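Local coordinates for putative lipoprotein (Bacteroides fragilis, PDB 3QNK), which is an uncharacterised SusD-family protein, probably an outer-membrane lipoprotein, that may bind glycans at the cell surface for uptake through a partner transporter, at residues B[278-282]-B[294-298]; B[281-287]-B[313-319]; B[320-326]-B[358-363]. One frame throughout, in Å; residues are numbered along the deposited sequence.

Interaction 1: residues B[278-282]-B[294-298]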
loop_
_atom_site.group_PDB
_atom_site.type_symbol
_atom_site.label_atom_id
_atom_site.label_comp_id
_atom_site.label_asym_id
_atom_site.label_seq_id
_atom_site.Cartn_x
_atom_site.Cartn_y
_atom_site.Cartn_z
ATOM N N GLN B 278 1.552 32.144 11.673
ATOM C CA GLN B 278 1.406 33.569 11.841
ATOM C C GLN B 278 1.738 34.256 10.499
ATOM O O GLN B 278 1.104 35.247 10.155
ATOM C CB GLN B 278 2.280 34.051 13.003
ATOM C CG GLN B 278 1.951 35.448 13.483
ATOM C CD GLN B 278 0.469 35.630 13.678
ATOM O OE1 GLN B 278 -0.212 34.790 14.289
ATOM N NE2 GLN B 278 -0.063 36.682 13.077
ATOM N N GLU B 279 2.628 33.652 9.698
ATOM C CA GLU B 279 3.020 34.165 8.364
ATOM C C GLU B 279 1.829 34.193 7.402
ATOM O O GLU B 279 1.692 35.147 6.623
ATOM C CB GLU B 279 4.154 33.337 7.756
ATOM C CG GLU B 279 5.493 33.683 8.375
ATOM C CD GLU B 279 5.874 33.007 9.678
ATOM O OE1 GLU B 279 5.089 32.166 10.176
ATOM O OE2 GLU B 279 6.955 33.347 10.216
ATOM N N LEU B 280 0.965 33.173 7.477
ATOM C CA LEU B 280 -0.239 33.158 6.673
ATOM C C LEU B 280 -1.256 34.146 7.235
ATOM O O LEU B 280 -1.879 34.866 6.453
ATOM C CB LEU B 280 -0.864 31.758 6.580
ATOM C CG LEU B 280 -2.207 31.660 5.865
ATOM C CD1 LEU B 280 -2.118 32.098 4.373
ATOM C CD2 LEU B 280 -2.777 30.286 6.008
ATOM N N ILE B 281 -1.419 34.196 8.573
ATOM C CA ILE B 281 -2.381 35.105 9.191
ATOM C C ILE B 281 -2.028 36.542 8.791
ATOM O O ILE B 281 -2.922 37.313 8.408
ATOM C CB ILE B 281 -2.458 34.874 10.737
ATOM C CG1 ILE B 281 -3.514 33.807 11.085
ATOM C CG2 ILE B 281 -2.824 36.153 11.482
ATOM C CD1 ILE B 281 -3.317 32.475 10.610
ATOM N N ASP B 282 -0.720 36.862 8.790
ATOM C CA ASP B 282 -0.201 38.190 8.431
ATOM C C ASP B 282 -0.511 38.581 6.995
ATOM O O ASP B 282 -0.587 39.777 6.706
ATOM C CB ASP B 282 1.323 38.235 8.644
ATOM C CG ASP B 282 1.781 38.382 10.102
ATOM O OD1 ASP B 282 0.924 38.701 10.978
ATOM O OD2 ASP B 282 3.000 38.218 10.363
ATOM N N GLN B 294 1.621 43.238 11.113
ATOM C CA GLN B 294 2.411 42.008 10.951
ATOM C C GLN B 294 2.952 41.620 12.301
ATOM O O GLN B 294 3.546 42.463 12.982
ATOM C CB GLN B 294 3.550 42.194 9.930
ATOM C CG GLN B 294 3.156 42.756 8.567
ATOM C CD GLN B 294 2.285 41.834 7.791
ATOM O OE1 GLN B 294 2.759 40.922 7.129
ATOM N NE2 GLN B 294 0.984 42.058 7.853
ATOM N N TYR B 295 2.758 40.349 12.706
ATOM C CA TYR B 295 3.204 39.905 14.029
ATOM C C TYR B 295 4.321 38.886 14.000
ATOM O O TYR B 295 4.951 38.712 15.030
ATOM C CB TYR B 295 2.025 39.331 14.812
ATOM C CG TYR B 295 0.988 40.375 15.149
ATOM C CD1 TYR B 295 -0.034 40.683 14.258
ATOM C CD2 TYR B 295 1.020 41.051 16.369
ATOM C CE1 TYR B 295 -0.991 41.650 14.561
ATOM C CE2 TYR B 295 0.061 42.006 16.689
ATOM C CZ TYR B 295 -0.936 42.311 15.776
ATOM O OH TYR B 295 -1.880 43.257 16.079
ATOM N N SER B 296 4.581 38.207 12.864
ATOM C CA SER B 296 5.572 37.124 12.809
ATOM C C SER B 296 6.926 37.496 13.315
ATOM O O SER B 296 7.554 36.657 13.963
ATOM C CB SER B 296 5.716 36.575 11.398
ATOM O OG SER B 296 4.504 35.947 11.018
ATOM N N GLN B 297 7.396 38.732 13.045
ATOM C CA GLN B 297 8.748 39.148 13.451
ATOM C C GLN B 297 8.748 39.934 14.766
ATOM O O GLN B 297 9.766 40.547 15.125
ATOM C CB GLN B 297 9.450 39.932 12.331
ATOM C CG GLN B 297 9.523 39.206 10.960
ATOM C CD GLN B 297 9.952 37.751 11.009
ATOM O OE1 GLN B 297 11.013 37.422 11.548
ATOM N NE2 GLN B 297 9.138 36.850 10.406
ATOM N N ALA B 298 7.641 39.843 15.533
ATOM C CA ALA B 298 7.535 40.482 16.837
ATOM C C ALA B 298 8.500 39.843 17.824
ATOM O O ALA B 298 8.694 38.618 17.753
ATOM C CB ALA B 298 6.117 40.359 17.356
#
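Asp282 meets the segment 294-298 with both oxygens of its carboxylate, which take up two consecutive backbone N-H groups. OD1 accepts from Tyr295 N at 3.0 Å, on its syn side though well out of the carboxylate plane, while OD2 presents its syn lone pair to Ser296 N, also at 3.0 Å. The hydroxyl of Ser296 adds a third link, its OG lying 2.8 Å from Asp282 OD2 and approaching from above the carboxylate plane. With OG itself beside the backbone N of Ser296 (chi1 -66°), the hydroxyl is turned toward the helix. Aspartate suits the place because its short side chain carries two acceptors, which can take two successive N-H groups at the start of a turn. That turn is a type I beta turn running from Tyr295 to Ala298, so the contact fastens a turn in the connection after helix 278-283 back onto the helix that precedes it. Gln294 works beside the carboxylate: its chain bends at chi2 and directs NE2 to the backbone oxygen Asp282 O, 3.0 Å away, with the acceptor close to the amide plane. NE2 also donates to Ala292 O.

One helical turn before Asp282, Gln278 positions the carboxylate. Its NE2 reaches Asp282 OD1 at 3.1 Å from above the carboxylate plane, on the opposite face from Tyr295 N, so OD1 is gripped from both faces and the rotation of the carboxylate is restrained. The other end of this amide, OE1, bonds Tyr359 OH. Gln278 NE2 also lies 3.8 Å from Tyr295 CB, the amide and ring planes being nearly perpendicular. Glu279 lays its CG and CD against Ser296 and gives OE2 to His471 of strand 469-475. The Tyr295 ring packs away from the helix, edge-to-face with Phe304 and against Val483.

Interaction 2: residues B[281-287]-B[313-319]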
loop_
_atom_site.group_PDB
_atom_site.type_symbol
_atom_site.label_atom_id
_atom_site.label_comp_id
_atom_site.label_asym_id
_atom_site.label_seq_id
_atom_site.Cartn_x
_atom_site.Cartn_y
_atom_site.Cartn_z
ATOM N N ILE B 281 -1.419 34.196 8.573
ATOM C CA ILE B 281 -2.381 35.105 9.191
ATOM C C ILE B 281 -2.028 36.542 8.791
ATOM O O ILE B 281 -2.922 37.313 8.408
ATOM C CB ILE B 281 -2.458 34.874 10.737
ATOM C CG1 ILE B 281 -3.514 33.807 11.085
ATOM C CG2 ILE B 281 -2.824 36.153 11.482
ATOM C CD1 ILE B 281 -3.317 32.475 10.610
ATOM N N ASP B 282 -0.720 36.862 8.790
ATOM C CA ASP B 282 -0.201 38.190 8.431
ATOM C C ASP B 282 -0.511 38.581 6.995
ATOM O O ASP B 282 -0.587 39.777 6.706
ATOM C CB ASP B 282 1.323 38.235 8.644
ATOM C CG ASP B 282 1.781 38.382 10.102
ATOM O OD1 ASP B 282 0.924 38.701 10.978
ATOM O OD2 ASP B 282 3.000 38.218 10.363
ATOM N N ALA B 283 -0.675 37.573 6.092
ATOM C CA ALA B 283 -0.921 37.762 4.671
ATOM C C ALA B 283 -2.406 38.103 4.344
ATOM O O ALA B 283 -2.683 38.590 3.237
ATOM C CB ALA B 283 -0.486 36.532 3.919
ATOM N N PHE B 284 -3.351 37.878 5.287
ATOM C CA PHE B 284 -4.752 38.257 5.093
ATOM C C PHE B 284 -4.887 39.757 5.274
ATOM O O PHE B 284 -4.499 40.304 6.300
ATOM C CB PHE B 284 -5.692 37.523 6.051
ATOM C CG PHE B 284 -5.933 36.084 5.705
ATOM C CD1 PHE B 284 -6.935 35.727 4.801
ATOM C CD2 PHE B 284 -5.188 35.079 6.299
ATOM C CE1 PHE B 284 -7.167 34.387 4.485
ATOM C CE2 PHE B 284 -5.425 33.737 5.995
ATOM C CZ PHE B 284 -6.402 33.397 5.082
ATOM N N GLU B 285 -5.371 40.421 4.245
ATOM C CA GLU B 285 -5.544 41.864 4.227
ATOM C C GLU B 285 -6.726 42.311 5.041
ATOM O O GLU B 285 -7.633 41.519 5.317
ATOM C CB GLU B 285 -5.765 42.329 2.785
ATOM C CG GLU B 285 -4.542 42.254 1.892
ATOM C CD GLU B 285 -4.895 42.530 0.449
ATOM O OE1 GLU B 285 -5.313 43.674 0.158
ATOM O OE2 GLU B 285 -4.824 41.591 -0.380
HETATM N N MSE B 286 -6.768 43.623 5.335
HETATM C CA MSE B 286 -7.909 44.266 5.975
HETATM C C MSE B 286 -9.056 44.282 4.959
HETATM O O MSE B 286 -8.803 44.171 3.754
HETATM C CB MSE B 286 -7.531 45.685 6.425
HETATM C CG MSE B 286 -6.390 45.698 7.409
HETATM SE SE MSE B 286 -6.760 44.644 8.996
HETATM C CE MSE B 286 -8.032 45.747 9.875
ATOM N N ALA B 287 -10.306 44.434 5.421
ATOM C CA ALA B 287 -11.491 44.424 4.541
ATOM C C ALA B 287 -11.422 45.450 3.425
ATOM O O ALA B 287 -12.044 45.215 2.391
ATOM C CB ALA B 287 -12.748 44.632 5.344
ATOM N N GLU B 313 -9.648 41.475 14.235
ATOM C CA GLU B 313 -10.671 42.446 13.879
ATOM C C GLU B 313 -10.410 43.051 12.486
ATOM O O GLU B 313 -9.268 43.239 12.081
ATOM C CB GLU B 313 -10.687 43.570 14.947
ATOM C CG GLU B 313 -11.440 43.253 16.242
ATOM C CD GLU B 313 -11.026 43.984 17.513
ATOM O OE1 GLU B 313 -10.491 45.113 17.408
ATOM O OE2 GLU B 313 -11.251 43.432 18.620
ATOM N N GLY B 314 -11.485 43.351 11.786
ATOM C CA GLY B 314 -11.523 44.068 10.510
ATOM C C GLY B 314 -10.915 43.457 9.271
ATOM O O GLY B 314 -10.692 44.174 8.283
ATOM N N ARG B 315 -10.698 42.133 9.293
ATOM C CA ARG B 315 -10.091 41.397 8.181
ATOM C C ARG B 315 -11.064 41.163 7.039
ATOM O O ARG B 315 -12.280 41.309 7.216
ATOM C CB ARG B 315 -9.565 40.044 8.681
ATOM C CG ARG B 315 -8.418 40.110 9.679
ATOM C CD ARG B 315 -7.173 40.856 9.216
ATOM N NE ARG B 315 -6.207 40.810 10.300
ATOM C CZ ARG B 315 -5.069 40.132 10.258
ATOM N NH1 ARG B 315 -4.673 39.556 9.130
ATOM N NH2 ARG B 315 -4.287 40.071 11.330
ATOM N N GLU B 316 -10.529 40.818 5.855
ATOM C CA GLU B 316 -11.351 40.512 4.675
ATOM C C GLU B 316 -12.085 39.133 4.875
ATOM O O GLU B 316 -11.590 38.310 5.654
ATOM C CB GLU B 316 -10.489 40.524 3.410
ATOM C CG GLU B 316 -9.395 39.471 3.398
ATOM C CD GLU B 316 -9.499 38.431 2.295
ATOM O OE1 GLU B 316 -10.629 38.006 1.949
ATOM O OE2 GLU B 316 -8.426 38.024 1.791
ATOM N N PRO B 317 -13.261 38.865 4.228
ATOM C CA PRO B 317 -14.020 37.627 4.525
ATOM C C PRO B 317 -13.247 36.297 4.518
ATOM O O PRO B 317 -13.570 35.436 5.339
ATOM C CB PRO B 317 -15.099 37.622 3.438
ATOM C CG PRO B 317 -15.375 39.056 3.188
ATOM C CD PRO B 317 -14.031 39.733 3.299
ATOM N N ARG B 318 -12.232 36.120 3.633
ATOM C CA ARG B 318 -11.486 34.849 3.521
ATOM C C ARG B 318 -10.712 34.546 4.789
ATOM O O ARG B 318 -10.416 33.379 5.049
ATOM C CB ARG B 318 -10.559 34.824 2.303
ATOM C CG ARG B 318 -11.302 34.825 0.967
ATOM C CD ARG B 318 -10.386 34.954 -0.232
ATOM N NE ARG B 318 -9.650 36.215 -0.240
ATOM C CZ ARG B 318 -8.877 36.628 -1.239
ATOM N NH1 ARG B 318 -8.745 35.897 -2.329
ATOM N NH2 ARG B 318 -8.236 37.779 -1.155
ATOM N N PHE B 319 -10.419 35.574 5.606
ATOM C CA PHE B 319 -9.725 35.370 6.866
ATOM C C PHE B 319 -10.607 34.539 7.813
ATOM O O PHE B 319 -10.171 33.488 8.272
ATOM C CB PHE B 319 -9.312 36.695 7.508
ATOM C CG PHE B 319 -8.783 36.525 8.909
ATOM C CD1 PHE B 319 -7.473 36.096 9.131
ATOM C CD2 PHE B 319 -9.603 36.750 10.014
ATOM C CE1 PHE B 319 -6.990 35.930 10.422
ATOM C CE2 PHE B 319 -9.116 36.569 11.312
ATOM C CZ PHE B 319 -7.808 36.176 11.504
#
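Phe284 and Phe319 form the dense part of this contact, a T-shaped pair in which the edge of Phe319 points at the face of Phe284. The ring centroids are 5.5 Å apart and the planes stand at 76°. Over the same Phe284 ring lies the backbone of Phe319, whose CA sits 3.9 Å from the ring centroid in a CH-pi contact. Phe319 has CG anti to its backbone nitrogen (chi1 171°), which carries its ring past Phe284 to Ile281 CG1 at one edge, while Arg315 CG rests on one of its faces. Flat phenyl rings suit the place because one can offer a face to the other's edge.

Arg315 adds the polar element. Its NH1 donates to Ile281 O at 2.9 Å, tilted from the carbonyl plane and across that plane from Phe284 N, which bonds the same oxygen. A second bond, from NH1 to Phe284 O, is weak. The long arginine can thus reach two carbonyls where helix 278-283 gives way to loop.

Further along, the join is made by main chain and is more exposed. Met286 and Arg315 form a single bridge, closed by Glu316 N to Glu285 O at 3.0 Å and by Ala287 N to Gly314 O at 2.9 Å. Met286, present as selenomethionine, folds its chain back and brings SE to 3.8 Å from Arg315 CD, while exposed Gly314 takes up a positive phi that glycine tolerates easily.

Glu316 is the N-cap of helix 317-322: its OE1 accepts from Arg318 N, and its carboxylate is also gripped side-on by the Arg318 guanidinium in a salt bridge. Helix 432-446 borders this end: Ile445 lies against Phe284, and Glu442 and Glu446 form salt bridges with Arg318. Ile323 of strand 323-324 lies against Ile281 and Phe284.

Interaction 3: residues B[320-326]-B[358-363]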
loop_
_atom_site.group_PDB
_atom_site.type_symbol
_atom_site.label_atom_id
_atom_site.label_comp_id
_atom_site.label_asym_id
_atom_site.label_seq_id
_atom_site.Cartn_x
_atom_site.Cartn_y
_atom_site.Cartn_z
ATOM N N TYR B 320 -11.849 34.999 8.065
ATOM C CA TYR B 320 -12.829 34.354 8.958
ATOM C C TYR B 320 -13.360 33.064 8.351
ATOM O O TYR B 320 -13.827 32.197 9.080
ATOM C CB TYR B 320 -13.991 35.323 9.301
ATOM C CG TYR B 320 -13.493 36.627 9.892
ATOM C CD1 TYR B 320 -13.004 36.685 11.197
ATOM C CD2 TYR B 320 -13.371 37.771 9.103
ATOM C CE1 TYR B 320 -12.486 37.867 11.723
ATOM C CE2 TYR B 320 -12.854 38.961 9.621
ATOM C CZ TYR B 320 -12.416 39.007 10.924
ATOM O OH TYR B 320 -11.854 40.183 11.367
ATOM N N ALA B 321 -13.224 32.921 7.033
ATOM C CA ALA B 321 -13.639 31.744 6.286
ATOM C C ALA B 321 -12.623 30.627 6.401
ATOM O O ALA B 321 -13.003 29.463 6.315
ATOM C CB ALA B 321 -13.834 32.100 4.821
ATOM N N ASN B 322 -11.336 30.961 6.567
ATOM C CA ASN B 322 -10.262 29.974 6.628
ATOM C C ASN B 322 -9.690 29.684 8.023
ATOM O O ASN B 322 -9.172 28.574 8.250
ATOM C CB ASN B 322 -9.081 30.477 5.796
ATOM C CG ASN B 322 -9.198 30.301 4.321
ATOM O OD1 ASN B 322 -8.566 29.411 3.761
ATOM N ND2 ASN B 322 -9.903 31.208 3.646
ATOM N N ILE B 323 -9.649 30.709 8.908
ATOM C CA ILE B 323 -8.945 30.592 10.172
ATOM C C ILE B 323 -9.861 30.472 11.383
ATOM O O ILE B 323 -10.736 31.316 11.589
ATOM C CB ILE B 323 -7.967 31.815 10.319
ATOM C CG1 ILE B 323 -7.045 32.027 9.075
ATOM C CG2 ILE B 323 -7.149 31.769 11.595
ATOM C CD1 ILE B 323 -6.229 30.789 8.543
ATOM N N VAL B 324 -9.600 29.436 12.207
ATOM C CA VAL B 324 -10.186 29.205 13.523
ATOM C C VAL B 324 -9.115 29.739 14.496
ATOM O O VAL B 324 -7.992 29.200 14.538
ATOM C CB VAL B 324 -10.576 27.715 13.791
ATOM C CG1 VAL B 324 -11.097 27.519 15.217
ATOM C CG2 VAL B 324 -11.576 27.205 12.770
ATOM N N PHE B 325 -9.449 30.835 15.218
ATOM C CA PHE B 325 -8.533 31.525 16.140
ATOM C C PHE B 325 -9.154 31.685 17.562
ATOM O O PHE B 325 -10.300 31.331 17.790
ATOM C CB PHE B 325 -8.124 32.900 15.563
ATOM C CG PHE B 325 -9.337 33.706 15.141
ATOM C CD1 PHE B 325 -10.062 34.444 16.071
ATOM C CD2 PHE B 325 -9.771 33.704 13.817
ATOM C CE1 PHE B 325 -11.204 35.129 15.695
ATOM C CE2 PHE B 325 -10.909 34.399 13.445
ATOM C CZ PHE B 325 -11.631 35.086 14.393
ATOM N N HIS B 326 -8.356 32.172 18.525
ATOM C CA HIS B 326 -8.808 32.382 19.893
ATOM C C HIS B 326 -10.033 33.256 19.863
ATOM O O HIS B 326 -9.983 34.373 19.346
ATOM C CB HIS B 326 -7.701 33.018 20.725
ATOM C CG HIS B 326 -8.076 33.228 22.164
ATOM N ND1 HIS B 326 -8.132 32.168 23.055
ATOM C CD2 HIS B 326 -8.384 34.368 22.830
ATOM C CE1 HIS B 326 -8.463 32.691 24.218
ATOM N NE2 HIS B 326 -8.624 34.004 24.137
ATOM N N GLY B 358 -1.649 28.186 17.360
ATOM C CA GLY B 358 -2.723 28.980 17.939
ATOM C C GLY B 358 -3.871 29.157 16.977
ATOM O O GLY B 358 -4.784 29.948 17.234
ATOM N N TYR B 359 -3.828 28.401 15.858
ATOM C CA TYR B 359 -4.830 28.418 14.790
ATOM C C TYR B 359 -5.140 27.019 14.319
ATOM O O TYR B 359 -4.286 26.133 14.435
ATOM C CB TYR B 359 -4.336 29.245 13.565
ATOM C CG TYR B 359 -3.894 30.643 13.906
ATOM C CD1 TYR B 359 -4.824 31.631 14.217
ATOM C CD2 TYR B 359 -2.538 30.963 14.019
ATOM C CE1 TYR B 359 -4.424 32.906 14.621
ATOM C CE2 TYR B 359 -2.126 32.241 14.410
ATOM C CZ TYR B 359 -3.078 33.214 14.694
ATOM O OH TYR B 359 -2.727 34.478 15.090
ATOM N N ASN B 360 -6.336 26.842 13.724
ATOM C CA ASN B 360 -6.816 25.627 13.060
ATOM C C ASN B 360 -7.475 26.053 11.776
ATOM O O ASN B 360 -7.877 27.219 11.658
ATOM C CB ASN B 360 -7.793 24.821 13.927
ATOM C CG ASN B 360 -7.165 24.145 15.095
ATOM O OD1 ASN B 360 -7.127 24.693 16.184
ATOM N ND2 ASN B 360 -6.684 22.931 14.912
ATOM N N VAL B 361 -7.604 25.129 10.816
ATOM C CA VAL B 361 -8.263 25.426 9.543
ATOM C C VAL B 361 -9.839 25.439 9.726
ATOM O O VAL B 361 -10.384 24.744 10.606
ATOM C CB VAL B 361 -7.809 24.420 8.453
ATOM C CG1 VAL B 361 -8.337 23.009 8.753
ATOM C CG2 VAL B 361 -8.261 24.855 7.066
ATOM N N TRP B 362 -10.533 26.266 8.920
ATOM C CA TRP B 362 -12.000 26.260 8.777
ATOM C C TRP B 362 -12.316 25.688 7.328
ATOM O O TRP B 362 -12.295 24.457 7.125
ATOM C CB TRP B 362 -12.633 27.650 9.019
ATOM C CG TRP B 362 -14.101 27.586 9.271
ATOM C CD1 TRP B 362 -14.993 26.715 8.722
ATOM C CD2 TRP B 362 -14.849 28.406 10.184
ATOM N NE1 TRP B 362 -16.256 26.936 9.232
ATOM C CE2 TRP B 362 -16.198 27.975 10.128
ATOM C CE3 TRP B 362 -14.497 29.408 11.115
ATOM C CZ2 TRP B 362 -17.207 28.555 10.920
ATOM C CZ3 TRP B 362 -15.500 29.995 11.874
ATOM C CH2 TRP B 362 -16.839 29.579 11.767
ATOM N N LYS B 363 -12.513 26.606 6.336
ATOM C CA LYS B 363 -12.755 26.342 4.922
ATOM C C LYS B 363 -13.699 25.140 4.669
ATOM O O LYS B 363 -14.907 25.259 4.852
ATOM C CB LYS B 363 -11.423 26.142 4.167
ATOM C CG LYS B 363 -11.311 27.045 2.949
ATOM C CD LYS B 363 -10.424 26.435 1.912
ATOM C CE LYS B 363 -10.107 27.387 0.782
ATOM N NZ LYS B 363 -9.508 28.686 1.169
HETATM O O HOH W 1 -5.608 32.395 17.879
#
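Val324 and Asn360 form an antiparallel hydrogen-bonded pair, with Val324 N to Asn360 O at 2.9 Å and Asn360 N to Val324 O at 3.0 Å, and the pairing continues past the non-hydrogen-bonded pair of Ile323 and Val361, whose side chains diverge, to Trp362 N bonding Asn322 O and Lys363 N bonding Ala321 O.

The side chains of Val324 and Asn360 share one face of the sheet. Val324, beta-branched and well suited to a strand, has CG1 anti to its backbone N (chi1 176°), which sets CG2 beside that N; CG2 of Val324 lies 3.9 Å from Trp362 CB. The indole of Trp362 lies beside the end of the helix, with CE3 near Tyr320 O. Toward helix 278-283, Ile323 CG2 touches the Tyr359 ring at CD1, 3.5 Å away, and Phe325 CB meets the edge of the same ring.

Strands 323-324 and 360-361 make a small two-stranded antiparallel sheet, and the first begins directly where helix 317-322 ends, Ile323 being the first residue to leave helical geometry. The pairing therefore spans a helix-to-strand junction: Ala321 and Asn322, still helical, offer backbone oxygens to the other segment. Here the Lys363 chain runs alongside the Asn322 amide in the same direction, and Lys363 NZ donates to Asn322 OD1 at 2.9 Å. Asn322 ND2 turns back to Arg318 O within its helix, so the amide is held at both ends.

Beyond the paired residues, a water bridges the segments, accepting from His326 N at 2.8 Å and donating to Gly358 O. Gly358 has a positive phi that suits glycine. The hydroxyl of Tyr359 bonds Tyr312 OH, His326 ND1 accepts from Arg343 N, and Asn360 OD1 bonds Arg343 NH2.

Overall arrangement
Interactions 1 and 2 start from one helix, 278-283, sharing Ile281 and Asp282, and their centres lie about 12 Å apart. Interactions 2 and 3 share helix 317-322 and are also about 12 Å apart between centres; Tyr320 OH lies 3.1 Å from Arg315 N, probably a hydrogen bond, and the rings of Phe319 and Phe325 meet. The circle closes between interactions 1 and 3, about 15 Å apart between centres, where Gln278 OE1 is 2.7 Å from Tyr359 OH and Ile281 packs on Tyr359 and Ile323. Together they join two short helices, their loops and a two-stranded sheet within the SusD-family region; none can be assigned to a glycan site.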